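Local structure of nuclear hormone receptor FTZ-F1 (Drosophila melanogaster, 2XHS) at residues E17-I22 with F146-Y151; N58-V63 with Q232-E237; V70-K73 with D79-K82; S87-L92 with A211-G216. The protein probably regulates transcription as a nuclear receptor of the NR5A group, whose ligand-binding domain takes up a peptide from its partner Fushi tarazu. All blocks are in the same frame, centred on the assembly; numbering follows the deposited sequence.

Interaction 1. Residues E17-I22 with F146-Y151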
loop_
_atom_site.group_PDB
_atom_site.type_symbol
_atom_site.label_atom_id
_atom_site.label_comp_id
_atom_site.label_asym_id
_atom_site.label_seq_id
_atom_site.Cartn_x
_atom_site.Cartn_y
_atom_site.Cartn_z
ATOM N N GLU A 17 -11.083 -13.461 6.145
ATOM C CA GLU A 17 -11.900 -12.364 5.679
ATOM C C GLU A 17 -11.108 -11.225 5.133
ATOM O O GLU A 17 -11.528 -10.564 4.236
ATOM C CB GLU A 17 -12.799 -11.878 6.782
ATOM C CG GLU A 17 -13.724 -12.936 7.276
ATOM C CD GLU A 17 -14.538 -12.502 8.459
ATOM O OE1 GLU A 17 -14.574 -11.300 8.741
ATOM O OE2 GLU A 17 -15.135 -13.367 9.113
ATOM N N PHE A 18 -9.976 -10.964 5.735
ATOM C CA PHE A 18 -9.076 -9.977 5.252
ATOM C C PHE A 18 -8.534 -10.362 3.920
ATOM O O PHE A 18 -8.385 -9.567 3.053
ATOM C CB PHE A 18 -7.934 -9.868 6.209
ATOM C CG PHE A 18 -8.290 -9.237 7.484
ATOM C CD1 PHE A 18 -9.424 -8.512 7.604
ATOM C CD2 PHE A 18 -7.488 -9.360 8.566
ATOM C CE1 PHE A 18 -9.736 -7.925 8.768
ATOM C CE2 PHE A 18 -7.814 -8.772 9.727
ATOM C CZ PHE A 18 -8.932 -8.058 9.826
ATOM N N VAL A 19 -8.200 -11.604 3.754
ATOM C CA VAL A 19 -7.644 -11.977 2.494
ATOM C C VAL A 19 -8.684 -11.931 1.426
ATOM O O VAL A 19 -8.394 -11.990 0.273
ATOM C CB VAL A 19 -7.043 -13.316 2.536
ATOM C CG1 VAL A 19 -6.768 -13.716 1.169
ATOM C CG2 VAL A 19 -5.777 -13.255 3.277
ATOM N N GLN A 20 -9.920 -11.883 1.848
ATOM C CA GLN A 20 -11.054 -11.791 0.977
ATOM C C GLN A 20 -11.094 -10.496 0.249
ATOM O O GLN A 20 -11.551 -10.401 -0.857
ATOM C CB GLN A 20 -12.303 -11.897 1.802
ATOM C CG GLN A 20 -12.841 -13.262 1.856
ATOM C CD GLN A 20 -12.786 -13.892 0.531
ATOM O OE1 GLN A 20 -13.023 -13.250 -0.464
ATOM N NE2 GLN A 20 -12.471 -15.158 0.494
ATOM N N SER A 21 -10.610 -9.482 0.911
ATOM C CA SER A 21 -10.729 -8.139 0.458
ATOM C C SER A 21 -9.689 -7.778 -0.535
ATOM O O SER A 21 -9.693 -6.709 -1.073
ATOM C CB SER A 21 -10.629 -7.251 1.657
ATOM O OG SER A 21 -11.290 -7.885 2.703
ATOM N N ILE A 22 -8.815 -8.699 -0.832
ATOM C CA ILE A 22 -7.778 -8.417 -1.769
ATOM C C ILE A 22 -8.036 -9.082 -3.082
ATOM O O ILE A 22 -8.215 -10.269 -3.142
ATOM C CB ILE A 22 -6.482 -8.967 -1.253
ATOM C CG1 ILE A 22 -6.249 -8.480 0.157
ATOM C CG2 ILE A 22 -5.371 -8.497 -2.067
ATOM C CD1 ILE A 22 -6.142 -7.044 0.253
ATOM N N PHE A 146 7.287 -13.922 4.347
ATOM C CA PHE A 146 6.194 -12.994 4.256
ATOM C C PHE A 146 5.154 -13.594 3.367
ATOM O O PHE A 146 5.437 -13.956 2.267
ATOM C CB PHE A 146 6.770 -11.764 3.572
ATOM C CG PHE A 146 5.826 -10.624 3.413
ATOM C CD1 PHE A 146 5.078 -10.184 4.445
ATOM C CD2 PHE A 146 5.742 -9.965 2.229
ATOM C CE1 PHE A 146 4.260 -9.147 4.279
ATOM C CE2 PHE A 146 4.928 -8.937 2.080
ATOM C CZ PHE A 146 4.183 -8.533 3.093
ATOM N N ASP A 147 3.930 -13.688 3.834
ATOM C CA ASP A 147 2.901 -14.319 3.053
ATOM C C ASP A 147 1.710 -13.436 2.869
ATOM O O ASP A 147 1.684 -12.357 3.346
ATOM C CB ASP A 147 2.516 -15.671 3.622
ATOM C CG ASP A 147 1.496 -15.576 4.639
ATOM O OD1 ASP A 147 1.003 -14.483 4.787
ATOM O OD2 ASP A 147 1.162 -16.565 5.270
HETATM N N MSE A 148 0.723 -13.908 2.144
HETATM C CA MSE A 148 -0.438 -13.117 1.861
HETATM C C MSE A 148 -1.130 -12.758 3.138
HETATM O O MSE A 148 -1.670 -11.712 3.277
HETATM C CB MSE A 148 -1.370 -13.890 0.958
HETATM C CG MSE A 148 -2.737 -13.283 0.722
HETATM SE SE MSE A 148 -2.830 -11.866 -0.486
HETATM C CE MSE A 148 -4.338 -12.289 -1.403
ATOM N N GLY A 149 -1.124 -13.653 4.086
ATOM C CA GLY A 149 -1.736 -13.383 5.355
ATOM C C GLY A 149 -1.078 -12.303 6.152
ATOM O O GLY A 149 -1.721 -11.504 6.749
ATOM N N ASP A 150 0.230 -12.313 6.157
ATOM C CA ASP A 150 0.992 -11.333 6.847
ATOM C C ASP A 150 0.748 -9.987 6.275
ATOM O O ASP A 150 0.623 -9.039 6.972
ATOM C CB ASP A 150 2.458 -11.631 6.659
ATOM C CG ASP A 150 2.869 -12.887 7.282
ATOM O OD1 ASP A 150 2.433 -13.146 8.378
ATOM O OD2 ASP A 150 3.659 -13.607 6.710
ATOM N N TYR A 151 0.710 -9.920 4.969
ATOM C CA TYR A 151 0.574 -8.684 4.255
ATOM C C TYR A 151 -0.706 -7.944 4.532
ATOM O O TYR A 151 -0.710 -6.765 4.590
ATOM C CB TYR A 151 0.760 -8.953 2.770
ATOM C CG TYR A 151 0.081 -8.000 1.837
ATOM C CD1 TYR A 151 0.591 -6.763 1.597
ATOM C CD2 TYR A 151 -1.060 -8.350 1.186
ATOM C CE1 TYR A 151 -0.014 -5.914 0.773
ATOM C CE2 TYR A 151 -1.668 -7.491 0.367
ATOM C CZ TYR A 151 -1.134 -6.279 0.157
ATOM O OH TYR A 151 -1.732 -5.410 -0.681
#
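Val19 and Ile22 both pack against the side chain of Met148, meeting at its terminal methyl, at the junction of helix 13-20 and helix 148-159. Both helices belong to the mainly helical sandwich of a nuclear receptor ligand-binding domain. Residue 148 is a selenomethionine in this crystal. Its CG stands anti to the backbone N (chi1 171°), which sends the chain across to the other segment, and two further bends turn the terminal methyl. Val19 crosses that chain at a slant. Its CG1 lies 3.8 Å from Met148 CE, and its other methyl, CG2, lies 4.0 Å from Met148 CG. The valine fork thus touches the near and the far part of the same chain. Ile22 runs alongside Met148 in the opposite direction, with its CB 4.0 Å from Met148 CE. Beyond it, Ile22 CD1 approaches the Tyr151 ring obliquely, at 4.5 Å from CE2. That ring is held elsewhere: it stacks with His98, and its OH is hydrogen-bonded to Asp95. No hydrogen bond joins the two segments, so their contact is apolar packing. Both Val19 and Ile22 also touch Val152, one turn further along helix 148-159. This helix opens with a capping box formed by Asp147 and Asp150. In its more securely placed half, Asp147 N donates to the anti side of Asp150 OD2 at 2.9 Å, 21° out of the carboxylate plane.

Interaction 2. Residues N58-V63 with Q232-E237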
loop_
_atom_site.group_PDB
_atom_site.type_symbol
_atom_site.label_atom_id
_atom_site.label_comp_id
_atom_site.label_asym_id
_atom_site.label_seq_id
_atom_site.Cartn_x
_atom_site.Cartn_y
_atom_site.Cartn_z
ATOM N N ASN A 58 -4.037 4.265 -7.796
ATOM C CA ASN A 58 -3.819 3.367 -6.704
ATOM C C ASN A 58 -4.485 3.893 -5.501
ATOM O O ASN A 58 -5.039 3.179 -4.720
ATOM C CB ASN A 58 -2.345 3.258 -6.407
ATOM C CG ASN A 58 -1.659 2.321 -7.307
ATOM O OD1 ASN A 58 -2.284 1.646 -8.075
ATOM N ND2 ASN A 58 -0.371 2.250 -7.203
ATOM N N LEU A 59 -4.410 5.183 -5.351
ATOM C CA LEU A 59 -4.979 5.810 -4.208
ATOM C C LEU A 59 -6.445 5.613 -4.173
ATOM O O LEU A 59 -7.000 5.402 -3.147
ATOM C CB LEU A 59 -4.675 7.274 -4.245
ATOM C CG LEU A 59 -3.246 7.583 -3.910
ATOM C CD1 LEU A 59 -3.051 9.031 -3.958
ATOM C CD2 LEU A 59 -2.993 7.108 -2.562
ATOM N N PHE A 60 -7.091 5.698 -5.304
ATOM C CA PHE A 60 -8.509 5.550 -5.339
ATOM C C PHE A 60 -8.866 4.191 -4.884
ATOM O O PHE A 60 -9.798 3.995 -4.156
ATOM C CB PHE A 60 -8.981 5.690 -6.752
ATOM C CG PHE A 60 -9.171 7.080 -7.181
ATOM C CD1 PHE A 60 -10.281 7.763 -6.841
ATOM C CD2 PHE A 60 -8.249 7.695 -7.960
ATOM C CE1 PHE A 60 -10.454 9.019 -7.255
ATOM C CE2 PHE A 60 -8.441 8.953 -8.371
ATOM C CZ PHE A 60 -9.538 9.611 -8.013
ATOM N N SER A 61 -8.139 3.226 -5.376
ATOM C CA SER A 61 -8.378 1.868 -4.999
ATOM C C SER A 61 -8.096 1.668 -3.544
ATOM O O SER A 61 -8.718 0.888 -2.896
ATOM C CB SER A 61 -7.585 0.927 -5.871
ATOM O OG SER A 61 -6.228 1.073 -5.611
ATOM N N GLN A 62 -7.119 2.373 -3.039
ATOM C CA GLN A 62 -6.765 2.271 -1.651
ATOM C C GLN A 62 -7.882 2.731 -0.784
ATOM O O GLN A 62 -8.190 2.152 0.207
ATOM C CB GLN A 62 -5.604 3.181 -1.411
ATOM C CG GLN A 62 -5.023 3.089 -0.073
ATOM C CD GLN A 62 -3.716 3.760 -0.025
ATOM O OE1 GLN A 62 -3.516 4.664 0.750
ATOM N NE2 GLN A 62 -2.809 3.325 -0.856
ATOM N N VAL A 63 -8.470 3.826 -1.171
ATOM C CA VAL A 63 -9.589 4.367 -0.469
ATOM C C VAL A 63 -10.748 3.436 -0.550
ATOM O O VAL A 63 -11.469 3.269 0.378
ATOM C CB VAL A 63 -9.990 5.651 -1.094
ATOM C CG1 VAL A 63 -11.139 6.198 -0.394
ATOM C CG2 VAL A 63 -8.886 6.587 -1.006
ATOM N N GLN A 232 -4.742 18.784 -9.847
ATOM C CA GLN A 232 -6.117 18.524 -9.512
ATOM C C GLN A 232 -6.404 17.162 -9.006
ATOM O O GLN A 232 -7.515 16.869 -8.661
ATOM C CB GLN A 232 -6.948 18.727 -10.742
ATOM C CG GLN A 232 -6.271 19.588 -11.728
ATOM C CD GLN A 232 -5.696 18.825 -12.857
ATOM O OE1 GLN A 232 -6.346 17.988 -13.416
ATOM N NE2 GLN A 232 -4.488 19.123 -13.213
ATOM N N THR A 233 -5.391 16.332 -8.979
ATOM C CA THR A 233 -5.492 14.947 -8.611
ATOM C C THR A 233 -5.613 14.668 -7.152
ATOM O O THR A 233 -5.267 15.463 -6.338
ATOM C CB THR A 233 -4.280 14.244 -9.042
ATOM O OG1 THR A 233 -3.217 14.673 -8.221
ATOM C CG2 THR A 233 -3.961 14.624 -10.407
ATOM N N LEU A 234 -6.117 13.494 -6.846
ATOM C CA LEU A 234 -6.228 13.005 -5.506
ATOM C C LEU A 234 -4.854 12.846 -4.924
ATOM O O LEU A 234 -4.625 13.029 -3.762
ATOM C CB LEU A 234 -6.942 11.687 -5.532
ATOM C CG LEU A 234 -7.094 10.971 -4.221
ATOM C CD1 LEU A 234 -7.870 11.836 -3.294
ATOM C CD2 LEU A 234 -7.791 9.710 -4.464
ATOM N N LEU A 235 -3.922 12.507 -5.774
ATOM C CA LEU A 235 -2.586 12.316 -5.346
ATOM C C LEU A 235 -2.025 13.592 -4.773
ATOM O O LEU A 235 -1.369 13.570 -3.778
ATOM C CB LEU A 235 -1.767 11.870 -6.539
ATOM C CG LEU A 235 -0.424 11.305 -6.182
ATOM C CD1 LEU A 235 0.491 11.600 -7.243
ATOM C CD2 LEU A 235 -0.014 11.989 -4.945
HETATM N N MSE A 236 -2.266 14.707 -5.419
HETATM C CA MSE A 236 -1.852 15.981 -4.904
HETATM C C MSE A 236 -2.599 16.313 -3.640
HETATM O O MSE A 236 -2.064 16.836 -2.713
HETATM C CB MSE A 236 -2.079 17.044 -5.955
HETATM C CG MSE A 236 -1.752 18.441 -5.551
HETATM SE SE MSE A 236 0.023 18.763 -5.511
HETATM C CE MSE A 236 0.445 18.330 -3.817
ATOM N N GLU A 237 -3.865 16.013 -3.600
ATOM C CA GLU A 237 -4.622 16.349 -2.438
ATOM C C GLU A 237 -4.079 15.630 -1.262
ATOM O O GLU A 237 -3.968 16.174 -0.202
ATOM C CB GLU A 237 -6.044 15.924 -2.651
ATOM C CG GLU A 237 -6.868 15.892 -1.432
ATOM C CD GLU A 237 -8.303 15.679 -1.749
ATOM O OE1 GLU A 237 -8.773 16.272 -2.703
ATOM O OE2 GLU A 237 -8.962 14.930 -1.043
#
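Leu234 reaches from the first turn of helix 234-240 to Phe60 and Leu59 on helix 47-67. Its CB starts above the outer end of the ring, 4.1 Å from Phe60 CZ. CG stands anti to the backbone N (chi1 177°), and this aims the branch at the facing helix. The tip, CD2, sits over the ring centre, 3.8 Å from the Phe60 centroid and only 3° off the ring normal. This is a CH-pi contact with one methyl centred on one face. The same CD2 also meets Leu59 CB at 4.0 Å. Next to it, Leu59 CD1 lies against the backbone of the shorter helix, 3.6 Å from Leu235 CA. An alanine at Phe60 would take away the flat face under Leu234 CD2, and the leucine branch would probably be left with less to hold its position. The start of helix 234-240 is fixed by polar bonds: Thr233 OG1 caps it, accepting from Met236 N at 3.0 Å, and Leu235 N bonds to Asp56. Phe60 and Val63 also pack on the bound peptide, and Glu237 OE2 bonds to the peptide backbone. This is the AF-2 coregulator groove of nuclear receptors, with helix 234-240 placed as the activation helix is in the active state of related receptors.

Interaction 3. Residues V70-K73 with D79-K82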
loop_
_atom_site.group_PDB
_atom_site.type_symbol
_atom_site.label_atom_id
_atom_site.label_comp_id
_atom_site.label_asym_id
_atom_site.label_seq_id
_atom_site.Cartn_x
_atom_site.Cartn_y
_atom_site.Cartn_z
ATOM N N VAL A 70 -13.884 -3.555 7.578
ATOM C CA VAL A 70 -14.780 -3.774 8.667
ATOM C C VAL A 70 -14.653 -2.674 9.678
ATOM O O VAL A 70 -15.634 -2.212 10.215
ATOM C CB VAL A 70 -14.508 -5.122 9.300
ATOM C CG1 VAL A 70 -13.051 -5.362 9.344
ATOM C CG2 VAL A 70 -15.069 -5.160 10.665
ATOM N N PHE A 71 -13.437 -2.291 9.994
ATOM C CA PHE A 71 -13.206 -1.252 10.967
ATOM C C PHE A 71 -13.617 0.144 10.599
ATOM O O PHE A 71 -14.091 0.892 11.409
ATOM C CB PHE A 71 -11.767 -1.274 11.341
ATOM C CG PHE A 71 -11.328 -2.584 11.794
ATOM C CD1 PHE A 71 -11.428 -2.924 13.099
ATOM C CD2 PHE A 71 -10.845 -3.487 10.918
ATOM C CE1 PHE A 71 -11.030 -4.132 13.521
ATOM C CE2 PHE A 71 -10.452 -4.692 11.335
ATOM C CZ PHE A 71 -10.544 -5.020 12.639
ATOM N N PHE A 72 -13.399 0.504 9.359
ATOM C CA PHE A 72 -13.739 1.814 8.897
ATOM C C PHE A 72 -15.203 2.014 8.983
ATOM O O PHE A 72 -15.667 3.089 9.212
ATOM C CB PHE A 72 -13.317 1.989 7.470
ATOM C CG PHE A 72 -12.097 2.789 7.309
ATOM C CD1 PHE A 72 -10.996 2.524 8.039
ATOM C CD2 PHE A 72 -12.049 3.799 6.411
ATOM C CE1 PHE A 72 -9.903 3.257 7.880
ATOM C CE2 PHE A 72 -10.951 4.514 6.265
ATOM C CZ PHE A 72 -9.880 4.240 6.992
ATOM N N LYS A 73 -15.945 0.951 8.839
ATOM C CA LYS A 73 -17.365 1.072 8.754
ATOM C C LYS A 73 -17.868 1.753 9.994
ATOM O O LYS A 73 -18.833 2.492 9.966
ATOM C CB LYS A 73 -17.982 -0.306 8.626
ATOM C CG LYS A 73 -17.460 -1.082 7.443
ATOM C CD LYS A 73 -18.400 -2.205 7.060
ATOM C CE LYS A 73 -18.402 -2.414 5.560
ATOM N NZ LYS A 73 -18.952 -3.729 5.150
ATOM N N ASP A 79 -12.625 11.016 10.650
ATOM C CA ASP A 79 -11.635 10.119 11.181
ATOM C C ASP A 79 -10.998 9.245 10.129
ATOM O O ASP A 79 -9.822 9.011 10.144
ATOM C CB ASP A 79 -12.258 9.273 12.272
ATOM C CG ASP A 79 -12.011 9.826 13.641
ATOM O OD1 ASP A 79 -11.122 10.666 13.787
ATOM O OD2 ASP A 79 -12.699 9.417 14.577
ATOM N N GLN A 80 -11.800 8.739 9.223
ATOM C CA GLN A 80 -11.283 7.913 8.181
ATOM C C GLN A 80 -10.361 8.703 7.328
ATOM O O GLN A 80 -9.355 8.231 6.921
ATOM C CB GLN A 80 -12.405 7.423 7.311
ATOM C CG GLN A 80 -13.568 6.958 8.057
ATOM C CD GLN A 80 -14.582 6.409 7.155
ATOM O OE1 GLN A 80 -14.780 6.901 6.083
ATOM N NE2 GLN A 80 -15.255 5.402 7.591
HETATM N N MSE A 81 -10.720 9.931 7.045
HETATM C CA MSE A 81 -9.899 10.737 6.192
HETATM C C MSE A 81 -8.556 10.925 6.805
HETATM O O MSE A 81 -7.576 10.854 6.155
HETATM C CB MSE A 81 -10.539 12.087 6.020
HETATM C CG MSE A 81 -11.771 12.054 5.215
HETATM SE SE MSE A 81 -12.437 13.774 5.005
HETATM C CE MSE A 81 -10.933 14.573 4.324
ATOM N N LYS A 82 -8.500 11.174 8.081
ATOM C CA LYS A 82 -7.234 11.389 8.714
ATOM C C LYS A 82 -6.335 10.197 8.681
ATOM O O LYS A 82 -5.151 10.328 8.564
ATOM C CB LYS A 82 -7.458 11.807 10.142
ATOM C CG LYS A 82 -8.086 13.151 10.263
ATOM C CD LYS A 82 -8.055 13.606 11.674
ATOM C CE LYS A 82 -9.072 14.679 11.914
ATOM N NZ LYS A 82 -10.206 14.109 12.670
#
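Phe72 and Gln80 bring their backbones to 6.6 Å, CA to CA, where a stretch with helical torsions but without regular helical bonding folds back beside helix 77-102. Two groups of Phe72 meet Gln80: its ring and its carbonyl oxygen. The ring lies against the root of the glutamine, with Phe72 CE2 3.4 Å from Gln80 CB. Further out, Phe72 CD2 is 3.7 Å from the amide carbon, Gln80 CD. The ring and amide planes are 27° apart, so the two flat groups lean toward each other without being parallel. The glutamine chain is extended beyond CG (chi2 -176°) and runs along the ring until the amide reaches the backbone of the other segment. There Gln80 NE2 gives a weak hydrogen bond to Phe72 O, 2.9 Å long and bent to 126° at the hydrogen. Ring and carbonyl thus meet the same side chain at two points, the second only through a weak bond. The ring also packs on Leu83 and Leu84, further along helix 77-102. A serine in place of Phe72 could still offer its carbonyl, but Gln80 would probably lose the surface along its methylene groups and its amide would be freer to turn. Asp79 faces elsewhere: its OD2 takes a hydrogen bond from Asn169 N. The long salt bridge from Lys82 NZ to Asp79 OD1 measures 3.7 Å. Gln80 and Met81 also touch apolar side chains of the bound peptide. The sequence from Phe72 through Asp79 and Gln80 fits the signature region of nuclear receptor ligand-binding domains, which joins helix 47-67 to helix 77-102 beside the coregulator groove.

Interaction 4. Residues S87-L92 with A211-G216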
loop_
_atom_site.group_PDB
_atom_site.type_symbol
_atom_site.label_atom_id
_atom_site.label_comp_id
_atom_site.label_asym_id
_atom_site.label_seq_id
_atom_site.Cartn_x
_atom_site.Cartn_y
_atom_site.Cartn_z
ATOM N N SER A 87 -1.189 7.530 6.159
ATOM C CA SER A 87 -0.396 6.453 5.659
ATOM C C SER A 87 -0.621 6.025 4.279
ATOM O O SER A 87 -0.400 4.915 4.011
ATOM C CB SER A 87 -0.577 5.249 6.519
ATOM O OG SER A 87 -1.783 5.362 7.198
ATOM N N TRP A 88 -1.070 6.857 3.382
ATOM C CA TRP A 88 -1.277 6.379 2.037
ATOM C C TRP A 88 0.014 5.975 1.427
ATOM O O TRP A 88 0.086 5.039 0.704
ATOM C CB TRP A 88 -1.945 7.433 1.185
ATOM C CG TRP A 88 -1.212 8.654 1.121
ATOM C CD1 TRP A 88 -1.275 9.649 1.983
ATOM C CD2 TRP A 88 -0.289 9.037 0.130
ATOM N NE1 TRP A 88 -0.461 10.643 1.614
ATOM C CE2 TRP A 88 0.162 10.291 0.463
ATOM C CE3 TRP A 88 0.200 8.436 -1.016
ATOM C CZ2 TRP A 88 1.075 10.951 -0.278
ATOM C CZ3 TRP A 88 1.093 9.088 -1.745
ATOM C CH2 TRP A 88 1.518 10.337 -1.392
ATOM N N SER A 89 1.035 6.738 1.717
ATOM C CA SER A 89 2.346 6.491 1.218
ATOM C C SER A 89 2.834 5.213 1.764
ATOM O O SER A 89 3.462 4.473 1.098
ATOM C CB SER A 89 3.268 7.602 1.634
ATOM O OG SER A 89 2.933 8.055 2.908
ATOM N N ASP A 90 2.554 4.957 3.010
ATOM C CA ASP A 90 3.014 3.768 3.639
ATOM C C ASP A 90 2.462 2.528 3.042
ATOM O O ASP A 90 3.145 1.562 2.938
ATOM C CB ASP A 90 2.670 3.813 5.097
ATOM C CG ASP A 90 3.777 4.321 5.918
ATOM O OD1 ASP A 90 4.025 5.513 5.881
ATOM O OD2 ASP A 90 4.395 3.527 6.614
HETATM N N MSE A 91 1.198 2.535 2.700
HETATM C CA MSE A 91 0.588 1.406 2.062
HETATM C C MSE A 91 1.100 1.115 0.707
HETATM O O MSE A 91 1.201 0.001 0.336
HETATM C CB MSE A 91 -0.900 1.511 2.052
HETATM C CG MSE A 91 -1.549 0.523 2.949
HETATM SE SE MSE A 91 -2.804 1.373 4.060
HETATM C CE MSE A 91 -3.832 2.344 2.869
ATOM N N LEU A 92 1.428 2.114 -0.059
ATOM C CA LEU A 92 1.853 1.853 -1.390
ATOM C C LEU A 92 3.094 1.038 -1.458
ATOM O O LEU A 92 3.237 0.222 -2.309
ATOM C CB LEU A 92 2.083 3.145 -2.119
ATOM C CG LEU A 92 0.868 3.989 -2.376
ATOM C CD1 LEU A 92 1.253 5.045 -3.303
ATOM C CD2 LEU A 92 -0.181 3.156 -2.982
ATOM N N ALA A 211 9.945 5.072 6.976
ATOM C CA ALA A 211 10.998 5.981 6.675
ATOM C C ALA A 211 11.095 6.149 5.189
ATOM O O ALA A 211 11.278 7.228 4.701
ATOM C CB ALA A 211 12.246 5.456 7.197
HETATM N N MSE A 212 10.956 5.066 4.458
HETATM C CA MSE A 212 11.015 5.115 3.023
HETATM C C MSE A 212 9.923 5.953 2.449
HETATM O O MSE A 212 10.116 6.596 1.472
HETATM C CB MSE A 212 10.822 3.733 2.464
HETATM C CG MSE A 212 12.047 3.014 2.082
HETATM SE SE MSE A 212 11.492 1.571 1.079
HETATM C CE MSE A 212 10.764 2.558 -0.295
ATOM N N ALA A 213 8.746 5.878 3.030
ATOM C CA ALA A 213 7.584 6.602 2.563
ATOM C C ALA A 213 7.750 8.065 2.696
ATOM O O ALA A 213 7.235 8.838 1.939
ATOM C CB ALA A 213 6.412 6.188 3.313
ATOM N N VAL A 214 8.416 8.445 3.746
ATOM C CA VAL A 214 8.620 9.828 3.999
ATOM C C VAL A 214 9.474 10.454 2.958
ATOM O O VAL A 214 9.207 11.517 2.501
ATOM C CB VAL A 214 9.272 9.990 5.306
ATOM C CG1 VAL A 214 9.675 11.370 5.471
ATOM C CG2 VAL A 214 8.313 9.644 6.334
ATOM N N ARG A 215 10.533 9.782 2.583
ATOM C CA ARG A 215 11.424 10.341 1.625
ATOM C C ARG A 215 10.630 10.499 0.396
ATOM O O ARG A 215 10.695 11.490 -0.268
ATOM C CB ARG A 215 12.554 9.373 1.362
ATOM C CG ARG A 215 13.641 9.410 2.364
ATOM C CD ARG A 215 14.776 10.304 1.923
ATOM N NE ARG A 215 15.887 9.570 1.332
ATOM C CZ ARG A 215 16.347 9.761 0.105
ATOM N NH1 ARG A 215 15.810 10.681 -0.672
ATOM N NH2 ARG A 215 17.350 9.032 -0.341
ATOM N N GLY A 216 9.867 9.481 0.102
ATOM C CA GLY A 216 9.090 9.418 -1.099
ATOM C C GLY A 216 8.042 10.456 -1.219
ATOM O O GLY A 216 7.875 11.025 -2.248
#
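Ala213 puts its CB against two neighbouring residues of helix 77-102, Ser89 and Asp90. The methyl lies 3.8 Å from Ser89 CB and 3.6 Å from Asp90 OD1. Ser89 OG is a little further off, 4.0 Å from Ala213 CB. With side chains this small the backbones come close: Ser89 CA and Ala213 CA are 5.4 Å apart. The polar ends look past the methyl to partners on the same helix as Ala213. Ser89 OG bonds to Glu217 OE2, one turn after the alanine. Asp90 OD1 bonds to His210 ND1, one turn before it. Ala213 is thus flanked along its helix by two polar links, and the buried serine hydroxyl and aspartate oxygen each have a partner. The carboxylate probably favours a proton on ND1 of His210. In the layered helical sandwich of the ligand-binding domain, helix 77-102 runs through the middle and helix 198-224 packs against it. Helix 77-102 is kinked here, as the backbone N atoms of Ser89 and Asp90 make no bond to the preceding turn. Ser89 OG sits between its own N and carbonyl carbon (chi1 36°), turned toward Glu217. Behind it, Ser89 CB lies over one face of the Trp88 ring, 4.0 Å above the plane. The indole in turn packs on Met238 and Leu239 of helix 234-240. On the other flank, Asp90 touches Ile158 of helix 148-159.

How the interactions relate
Interactions 2 and 4 are in direct touch, their centres 14 Å apart. Leu59 CD2 packs on Trp88 CE3 at 3.8 Å, and Gln62 also lies against Trp88, Met91 and Leu92. This ties the peptide-binding surface to the core of the domain. Interactions 1 and 3 meet through two rings, with Phe18 CZ 4.0 Å from Phe71 CE2. Interactions 3 and 4 share helix 77-102 but do not touch. The bound peptide is reached from both interactions 2 and 3, whose centres are 16 Å apart. Interaction 1 lies across the chain's centre from interaction 2, about 23 Å away between centres.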